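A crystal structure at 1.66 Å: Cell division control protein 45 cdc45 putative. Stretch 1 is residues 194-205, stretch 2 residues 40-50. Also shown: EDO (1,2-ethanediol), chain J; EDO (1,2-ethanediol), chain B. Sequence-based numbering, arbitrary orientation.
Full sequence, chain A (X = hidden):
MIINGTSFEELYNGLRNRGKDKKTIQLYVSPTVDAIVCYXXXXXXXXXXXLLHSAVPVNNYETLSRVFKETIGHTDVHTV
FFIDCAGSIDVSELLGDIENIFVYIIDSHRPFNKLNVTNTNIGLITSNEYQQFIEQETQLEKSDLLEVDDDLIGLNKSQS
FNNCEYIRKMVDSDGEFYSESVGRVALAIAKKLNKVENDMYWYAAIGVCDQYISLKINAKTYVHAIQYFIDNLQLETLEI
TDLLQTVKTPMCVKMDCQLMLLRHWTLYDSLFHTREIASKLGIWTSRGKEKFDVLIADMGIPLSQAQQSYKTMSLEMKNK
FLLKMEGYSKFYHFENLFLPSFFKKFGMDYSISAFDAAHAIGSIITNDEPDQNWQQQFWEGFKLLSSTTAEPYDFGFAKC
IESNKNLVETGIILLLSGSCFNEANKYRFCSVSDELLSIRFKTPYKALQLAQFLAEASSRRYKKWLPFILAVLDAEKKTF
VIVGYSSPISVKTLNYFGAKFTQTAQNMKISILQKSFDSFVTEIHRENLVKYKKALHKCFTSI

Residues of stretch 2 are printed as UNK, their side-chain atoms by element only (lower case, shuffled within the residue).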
ATOM      1  N   ASN A 194       1.079  26.521 -11.724  1.00 28.92           N
ATOM      2  CA  ASN A 194       2.137  27.318 -11.089  1.00 30.97           C
ATOM      3  C   ASN A 194       1.920  27.424  -9.580  1.00 30.57           C
ATOM      4  O   ASN A 194       2.110  28.474  -8.970  1.00 30.09           O
ATOM      5  CB  ASN A 194       2.245  28.695 -11.730  1.00 35.75           C
ATOM      6  CG  ASN A 194       3.055  28.674 -13.005  1.00 38.29           C
ATOM      7  OD1 ASN A 194       3.927  27.821 -13.180  1.00 39.68           O
ATOM      8  ND2 ASN A 194       2.790  29.616 -13.892  1.00 45.92           N
ATOM      9  N   LYS A 195       1.517  26.318  -8.970  1.00 28.39           N
ATOM     10  CA  LYS A 195       1.275  26.267  -7.531  1.00 29.01           C
ATOM     11  C   LYS A 195       2.190  25.268  -6.843  1.00 28.76           C
ATOM     12  O   LYS A 195       1.931  24.878  -5.696  1.00 29.18           O
ATOM     13  CB  LYS A 195      -0.194  25.911  -7.250  1.00 28.76           C
ATOM     14  CG  LYS A 195      -1.193  26.835  -7.958  1.00 33.48           C
ATOM     15  CD  LYS A 195      -2.627  26.343  -7.760  1.00 36.46           C
ATOM     16  CE  LYS A 195      -3.280  26.975  -6.554  1.00 44.59           C
ATOM     17  NZ  LYS A 195      -3.575  28.422  -6.787  1.00 47.65           N
ATOM     18  N   VAL A 196       3.237  24.806  -7.517  1.00 27.66           N
ATOM     19  CA  VAL A 196       4.068  23.770  -6.939  1.00 25.48           C
ATOM     20  C   VAL A 196       4.888  24.336  -5.786  1.00 24.49           C
ATOM     21  O   VAL A 196       5.430  25.453  -5.864  1.00 26.42           O
ATOM     22  CB  VAL A 196       4.952  23.124  -8.020  1.00 31.89           C
ATOM     23  CG1 VAL A 196       5.872  24.106  -8.660  1.00 35.74           C
ATOM     24  CG2 VAL A 196       5.750  21.965  -7.412  1.00 36.76           C
ATOM     25  N   GLU A 197       4.911  23.595  -4.682  1.00 26.19           N
ATOM     26  CA  GLU A 197       5.850  23.789  -3.588  1.00 27.52           C
ATOM     27  C   GLU A 197       6.797  22.595  -3.568  1.00 24.37           C
ATOM     28  O   GLU A 197       6.376  21.451  -3.751  1.00 25.19           O
ATOM     29  CB  GLU A 197       5.113  23.904  -2.255  1.00 32.28           C
ATOM     30  CG  GLU A 197       4.113  25.053  -2.218  1.00 43.32           C
ATOM     31  CD  GLU A 197       3.186  24.976  -1.024  1.00 48.01           C
ATOM     32  OE1 GLU A 197       1.959  24.886  -1.232  1.00 47.94           O
ATOM     33  OE2 GLU A 197       3.685  25.005   0.118  1.00 48.58           O
ATOM     34  N   ASN A 198       8.088  22.849  -3.375  1.00 23.39           N
ATOM     35  CA  ASN A 198       9.047  21.776  -3.628  1.00 22.23           C
ATOM     36  C   ASN A 198       8.885  20.596  -2.659  1.00 21.47           C
ATOM     37  O   ASN A 198       9.237  19.486  -3.022  1.00 20.55           O
ATOM     38  CB  ASN A 198      10.462  22.315  -3.617  1.00 23.57           C
ATOM     39  CG  ASN A 198      10.773  23.117  -4.865  1.00 24.99           C
ATOM     40  OD1 ASN A 198       9.870  23.430  -5.649  1.00 26.74           O
ATOM     41  ND2 ASN A 198      12.026  23.474  -5.051  1.00 24.10           N
ATOM     42  N   ASP A 199       8.276  20.815  -1.479  1.00 24.01           N
ATOM     43  CA  ASP A 199       7.977  19.690  -0.590  1.00 28.51           C
ATOM     44  C   ASP A 199       7.064  18.661  -1.256  1.00 23.92           C
ATOM     45  O   ASP A 199       7.046  17.486  -0.862  1.00 21.72           O
ATOM     46  CB  ASP A 199       7.309  20.199   0.689  1.00 36.96           C
ATOM     47  CG  ASP A 199       8.298  20.493   1.793  1.00 51.42           C
ATOM     48  OD1 ASP A 199       9.431  19.972   1.744  1.00 56.88           O
ATOM     49  OD2 ASP A 199       7.930  21.234   2.723  1.00 57.95           O
HETATM   50  N   MSE A 200       6.254  19.086  -2.227  1.00 23.78           N
HETATM   51  CA  MSE A 200       5.362  18.157  -2.915  1.00 22.36           C
HETATM   52  C   MSE A 200       6.130  16.999  -3.572  1.00 21.09           C
HETATM   53  O   MSE A 200       5.582  15.913  -3.772  1.00 19.36           O
HETATM   54  CB  MSE A 200       4.551  18.893  -3.961  1.00 21.14           C
HETATM   55  CG  MSE A 200       3.550  19.861  -3.390  1.00 24.23           C
HETATM   56 SE   MSE A 200       2.677  20.862  -4.785  0.69 25.43          SE
HETATM   57  CE  MSE A 200       1.400  21.773  -3.665  1.00 25.80           C
ATOM     58  N   TYR A 201       7.403  17.198  -3.888  1.00 20.77           N
ATOM     59  CA  TYR A 201       8.181  16.108  -4.478  1.00 21.55           C
ATOM     60  C   TYR A 201       8.509  15.018  -3.457  1.00 20.74           C
ATOM     61  O   TYR A 201       8.551  13.825  -3.798  1.00 19.31           O
ATOM     62  CB  TYR A 201       9.459  16.659  -5.115  1.00 22.41           C
ATOM     63  CG  TYR A 201       9.174  17.362  -6.435  1.00 22.83           C
ATOM     64  CD1 TYR A 201       9.179  16.645  -7.625  1.00 23.69           C
ATOM     65  CD2 TYR A 201       8.864  18.719  -6.484  1.00 24.15           C
ATOM     66  CE1 TYR A 201       8.902  17.269  -8.834  1.00 23.17           C
ATOM     67  CE2 TYR A 201       8.598  19.349  -7.689  1.00 25.30           C
ATOM     68  CZ  TYR A 201       8.622  18.613  -8.860  1.00 22.85           C
ATOM     69  OH  TYR A 201       8.339  19.237 -10.056  1.00 26.24           O
ATOM     70  N   TRP A 202       8.783  15.400  -2.206  1.00 20.59           N
ATOM     71  CA  TRP A 202       8.920  14.416  -1.132  1.00 18.33           C
ATOM     72  C   TRP A 202       7.655  13.584  -0.993  1.00 17.40           C
ATOM     73  O   TRP A 202       7.702  12.349  -0.946  1.00 16.06           O
ATOM     74  CB  TRP A 202       9.231  15.152   0.169  1.00 20.03           C
ATOM     75  CG  TRP A 202       9.206  14.348   1.431  1.00 20.40           C
ATOM     76  CD1 TRP A 202       8.434  14.593   2.537  1.00 19.51           C
ATOM     77  CD2 TRP A 202      10.005  13.206   1.745  1.00 17.66           C
ATOM     78  NE1 TRP A 202       8.730  13.705   3.531  1.00 21.12           N
ATOM     79  CE2 TRP A 202       9.678  12.821   3.066  1.00 18.63           C
ATOM     80  CE3 TRP A 202      10.997  12.490   1.060  1.00 20.37           C
ATOM     81  CZ2 TRP A 202      10.290  11.736   3.701  1.00 20.64           C
ATOM     82  CZ3 TRP A 202      11.585  11.406   1.684  1.00 18.18           C
ATOM     83  CH2 TRP A 202      11.235  11.041   2.993  1.00 20.10           C
ATOM     84  N   TYR A 203       6.499  14.252  -0.935  1.00 17.11           N
ATOM     85  CA  TYR A 203       5.235  13.514  -0.829  1.00 18.66           C
ATOM     86  C   TYR A 203       5.035  12.640  -2.057  1.00 19.34           C
ATOM     87  O   TYR A 203       4.700  11.463  -1.945  1.00 17.76           O
ATOM     88  CB  TYR A 203       4.090  14.510  -0.647  1.00 18.24           C
ATOM     89  CG  TYR A 203       4.265  15.414   0.569  1.00 19.67           C
ATOM     90  CD1 TYR A 203       4.881  14.966   1.715  1.00 19.61           C
ATOM     91  CD2 TYR A 203       3.805  16.724   0.547  1.00 21.50           C
ATOM     92  CE1 TYR A 203       5.056  15.791   2.821  1.00 21.09           C
ATOM     93  CE2 TYR A 203       3.967  17.567   1.643  1.00 24.44           C
ATOM     94  CZ  TYR A 203       4.596  17.084   2.781  1.00 25.00           C
ATOM     95  OH  TYR A 203       4.775  17.879   3.877  1.00 25.44           O
ATOM     96  N   ALA A 204       5.260  13.197  -3.250  1.00 19.55           N
ATOM     97  CA  ALA A 204       5.082  12.399  -4.455  1.00 19.68           C
ATOM     98  C   ALA A 204       6.031  11.208  -4.475  1.00 19.19           C
ATOM     99  O   ALA A 204       5.668  10.115  -4.959  1.00 19.74           O
ATOM    100  CB  ALA A 204       5.296  13.270  -5.701  1.00 21.71           C
ATOM    101  N   ALA A 205       7.274  11.394  -4.011  1.00 18.03           N
ATOM    102  CA  ALA A 205       8.197  10.268  -3.935  1.00 19.55           C
ATOM    103  C   ALA A 205       7.660   9.171  -3.025  1.00 16.32           C
ATOM    104  O   ALA A 205       7.726   7.979  -3.367  1.00 16.02           O
ATOM    105  CB  ALA A 205       9.575  10.737  -3.440  1.00 17.56           C
ATOM    106  N   UNK A  40      -2.910  15.174   0.474  1.00 19.38           N
ATOM    107  CA  UNK A  40      -2.007  16.175   1.045  1.00 17.44           C
ATOM    108  C   UNK A  40      -1.669  17.255   0.026  1.00 18.86           C
ATOM    109  O   UNK A  40      -1.757  18.461   0.322  1.00 20.25           O
ATOM    110  c   UNK A  40      -0.107  17.177   3.274  1.00 22.01           C
ATOM    111  c   UNK A  40      -0.725  15.472   1.546  1.00 19.10           C
ATOM    112  c   UNK A  40       1.006  18.019   3.866  1.00 25.58           C
ATOM    113  c   UNK A  40       0.364  16.394   2.081  1.00 21.05           C
ATOM    114  n   UNK A  40       0.525  18.802   5.062  1.00 26.03           N
ATOM    115  N   UNK A  41      -1.308  16.843  -1.191  1.00 19.32           N
ATOM    116  CA  UNK A  41      -0.893  17.807  -2.209  1.00 20.50           C
ATOM    117  C   UNK A  41      -2.057  18.705  -2.615  1.00 22.24           C
ATOM    118  O   UNK A  41      -1.915  19.928  -2.735  1.00 23.41           O
ATOM    119  c   UNK A  41      -0.285  17.054  -3.416  1.00 20.55           C
ATOM    120  c   UNK A  41      -0.075  17.996  -4.585  1.00 22.85           C
ATOM    121  c   UNK A  41       1.041  16.424  -2.995  1.00 20.58           C
ATOM    122  c   UNK A  41       1.719  15.577  -4.083  1.00 19.95           C
ATOM    123  N   UNK A  42      -3.234  18.108  -2.853  1.00 20.05           N
ATOM    124  CA  UNK A  42      -4.417  18.918  -3.105  1.00 20.01           C
ATOM    125  C   UNK A  42      -4.702  19.843  -1.932  1.00 20.82           C
ATOM    126  O   UNK A  42      -5.062  21.022  -2.116  1.00 22.83           O
ATOM    127  c   UNK A  42      -5.623  18.038  -3.387  1.00 20.00           C
ATOM    128  c   UNK A  42      -5.522  17.181  -4.653  1.00 22.04           C
ATOM    129  c   UNK A  42      -6.662  16.156  -4.644  1.00 22.61           C
ATOM    130  c   UNK A  42      -5.545  18.013  -5.914  1.00 26.63           C
ATOM    131  N   UNK A  43      -4.583  19.330  -0.708  1.00 23.87           N
ATOM    132  CA  UNK A  43      -4.945  20.147   0.443  1.00 25.84           C
ATOM    133  C   UNK A  43      -4.014  21.335   0.605  1.00 25.63           C
ATOM    134  O   UNK A  43      -4.432  22.384   1.097  1.00 27.42           O
ATOM    135  c   UNK A  43      -4.962  19.296   1.709  1.00 27.00           C
ATOM    136  o   UNK A  43      -3.638  18.946   2.083  1.00 31.31           O
ATOM    137  N   UNK A  44      -2.760  21.212   0.195  1.00 25.70           N
ATOM    138  CA  UNK A  44      -1.822  22.323   0.274  1.00 27.99           C
ATOM    139  C   UNK A  44      -2.244  23.478  -0.632  1.00 29.79           C
ATOM    140  O   UNK A  44      -2.156  24.641  -0.247  1.00 30.41           O
ATOM    141  c   UNK A  44       0.170  20.895   0.893  1.00 28.53           C
ATOM    142 se   UNK A  44       1.699  19.955   0.153  1.00 31.13          SE
ATOM    143  c   UNK A  44       3.024  21.410   0.207  1.00 27.85           C
ATOM    144  c   UNK A  44      -0.412  21.867  -0.098  1.00 27.07           C
ATOM    145  N   UNK A  45      -2.666  23.140  -1.849  1.00 27.56           N
ATOM    146  CA  UNK A  45      -3.179  24.134  -2.786  1.00 27.88           C
ATOM    147  C   UNK A  45      -4.452  24.756  -2.236  1.00 26.48           C
ATOM    148  O   UNK A  45      -4.599  25.970  -2.233  1.00 28.29           O
ATOM    149  c   UNK A  45      -2.189  23.085  -4.883  1.00 34.16           C
ATOM    150 se   UNK A  45      -2.621  22.488  -6.675  1.00 35.35          SE
ATOM    151  c   UNK A  45      -2.857  20.588  -6.285  1.00 28.24           C
ATOM    152  c   UNK A  45      -3.451  23.489  -4.142  1.00 28.69           C
ATOM    153  N   UNK A  46      -5.378  23.905  -1.783  1.00 25.70           N
ATOM    154  CA  UNK A  46      -6.643  24.408  -1.254  1.00 26.53           C
ATOM    155  C   UNK A  46      -6.427  25.343  -0.074  1.00 28.49           C
ATOM    156  O   UNK A  46      -7.066  26.406   0.004  1.00 31.96           O
ATOM    157  c   UNK A  46      -8.915  20.262  -2.692  1.00 24.37           C
ATOM    158  c   UNK A  46      -8.780  20.670  -4.002  1.00 21.91           C
ATOM    159  c   UNK A  46      -8.510  21.093  -1.671  1.00 26.38           C
ATOM    160  c   UNK A  46      -7.816  22.716  -3.279  1.00 24.53           C
ATOM    161  c   UNK A  46      -7.537  23.241  -0.832  1.00 27.79           C
ATOM    162  c   UNK A  46      -7.965  22.341  -1.953  1.00 27.24           C
ATOM    163  c   UNK A  46      -8.214  21.874  -4.297  1.00 21.25           C
ATOM    164  N   UNK A  47      -5.534  24.980   0.850  1.00 28.95           N
ATOM    165  CA  UNK A  47      -5.235  25.846   1.985  1.00 34.58           C
ATOM    166  C   UNK A  47      -4.755  27.216   1.520  1.00 36.85           C
ATOM    167  O   UNK A  47      -5.228  28.255   2.001  1.00 37.86           O
ATOM    168  c   UNK A  47      -4.642  24.013   3.689  1.00 69.06           C
ATOM    169  c   UNK A  47      -3.487  23.311   4.387  1.00 83.49           C
ATOM    170  c   UNK A  47      -4.177  25.205   2.880  1.00 47.98           C
ATOM    171  o   UNK A  47      -3.602  22.097   4.661  1.00 86.80           O
ATOM    172  o   UNK A  47      -2.458  23.968   4.653  1.00 87.84           O
ATOM    173  N   UNK A  48      -3.811  27.237   0.579  1.00 37.77           N
ATOM    174  CA  UNK A  48      -3.244  28.503   0.126  1.00 38.17           C
ATOM    175  C   UNK A  48      -4.298  29.392  -0.516  1.00 37.23           C
ATOM    176  O   UNK A  48      -4.191  30.617  -0.452  1.00 38.88           O
ATOM    177  c   UNK A  48       0.357  28.717  -0.754  1.00 67.69           C
ATOM    178  c   UNK A  48       0.611  28.221   0.662  1.00 78.91           C
ATOM    179  c   UNK A  48      -2.099  28.228  -0.854  1.00 42.19           C
ATOM    180  n   UNK A  48       1.918  27.517   0.779  1.00 83.53           N
ATOM    181  c   UNK A  48      -1.039  29.310  -0.893  1.00 57.73           C
ATOM    182  N   UNK A  49      -5.339  28.805  -1.102  1.00 36.28           N
ATOM    183  CA  UNK A  49      -6.391  29.554  -1.772  1.00 41.61           C
ATOM    184  C   UNK A  49      -7.646  29.732  -0.914  1.00 41.59           C
ATOM    185  O   UNK A  49      -8.648  30.269  -1.398  1.00 41.08           O
ATOM    186  o   UNK A  49      -5.293  30.196  -4.408  1.00 50.90           O
ATOM    187  c   UNK A  49      -6.761  28.874  -3.089  1.00 41.44           C
ATOM    188  o   UNK A  49      -5.275  28.003  -4.728  1.00 39.36           O
ATOM    189  c   UNK A  49      -5.698  29.037  -4.151  1.00 44.44           C
ATOM    190  N   UNK A  50      -7.615  29.291   0.340  1.00 36.95           N
ATOM    191  CA  UNK A  50      -8.744  29.482   1.225  1.00 39.29           C
ATOM    192  C   UNK A  50      -9.944  28.625   0.904  1.00 38.85           C
ATOM    193  O   UNK A  50     -11.069  29.000   1.266  1.00 40.28           O
TER
HETATM  194  C1  EDO J 609      -6.154  18.919   6.250  1.00 47.90           C
HETATM  195  O1  EDO J 609      -7.398  18.775   5.551  1.00 38.63           O
HETATM  196  C2  EDO J 609      -5.285  19.929   5.516  1.00 59.98           C
HETATM  197  O2  EDO J 609      -6.004  21.162   5.363  1.00 61.43           O
HETATM  198  C1  EDO B 601      15.489  20.442  -3.042  1.00 27.79           C
HETATM  199  O1  EDO B 601      16.008  19.764  -4.009  1.00 16.50           O
HETATM  200  C2  EDO B 601      14.452  21.405  -3.622  1.00 29.39           C
HETATM  201  O2  EDO B 601      14.104  22.312  -2.603  1.00 44.36           O
HETATM  202  O   HOH W   1      -0.149  25.253   1.243  1.00 43.74           O

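Position 40 carries four carbons in a row ending in nitrogen. Its second side-chain carbon lies over one face of the Tyr-203 ring, 4.1 Å from the centroid, and its last carbon comes within 3.7 Å of Tyr-203 CE2. This is Lys-40, whose aliphatic stem makes a CH-pi contact.

Position 41 has four carbons, forked at the first, with one arm two carbons long. The one-carbon arm packs 4.0 Å from Met-200 SE, and the end of the long arm reaches to 3.9 Å from Met-200 O. This is Ile-41.

At position 42 four carbons fork at the second and touch nothing on stretch 1; the CA-to-CB bond points away from it. This is Leu-42. Position 43 bears one carbon and one oxygen and touches nothing there. It is Ser-43, and its OG donates to Lys-40 O (2.6 Å), one turn back.

Position 44 holds an unbranched chain of two carbons, selenium and a carbon. The selenium sits at the edge of the Tyr-203 ring, 3.6 Å from Tyr-203 CE2, while the end carbon lies 4.0 Å from Met-200 CG and 3.7 Å from Glu-197 OE2. The residue is Met-44, a selenomethionine.

Position 45 repeats the same atoms. Its selenium meets Lys-195 CD at 4.0 Å, and its second carbon meets Met-200 CE at 4.0 Å. It is Met-45, a second selenomethionine.

Position 46 shows one carbon and a six-carbon ring; its CA-to-CB bond points away from stretch 1, and it makes no contact there. It is Phe-46. Position 47 has three carbons, the third carrying two oxygens, and does not contact stretch 1. This is Glu-47.

Position 48 again has four carbons ending in nitrogen, and that nitrogen is 3.1 Å from Glu-197 OE2. Lys-48 thus forms a salt bridge, although its hydrogen bond is weak.

Position 49 has two carbons, the second carrying two oxygens, one of them 2.7 Å from Lys-195 NZ. This is Asp-49, and the contact is a salt bridge with a weak hydrogen bond; OD2 is less surely placed because it crowds Lys-195 CE. Position 50 has no side-chain atoms and a phi of 72°, which favours glycine. Gly-50 closes the helix in a Schellman motif, its N bonded to Glu-47 O (3.1 Å).

The two helices run roughly antiparallel, at 156°, with axes 10.6 Å apart at closest approach. Ile-41, Met-44 and Met-45 pack against Met-200 in an apolar patch that Tyr-203 extends toward Lys-40. Beyond it, Lys-195 pairs with Asp-49 and Glu-197 with Lys-48, near the C-terminal end of helix 40-48. Water 1 bridges the stretches, donating to backbone Met-44 O (2.6 Å) and side-chain Glu-197 OE1 (3.3 Å). Together the stretches bury 613 Å².

Stretch 2 (40-50) KILSMMFEKDG
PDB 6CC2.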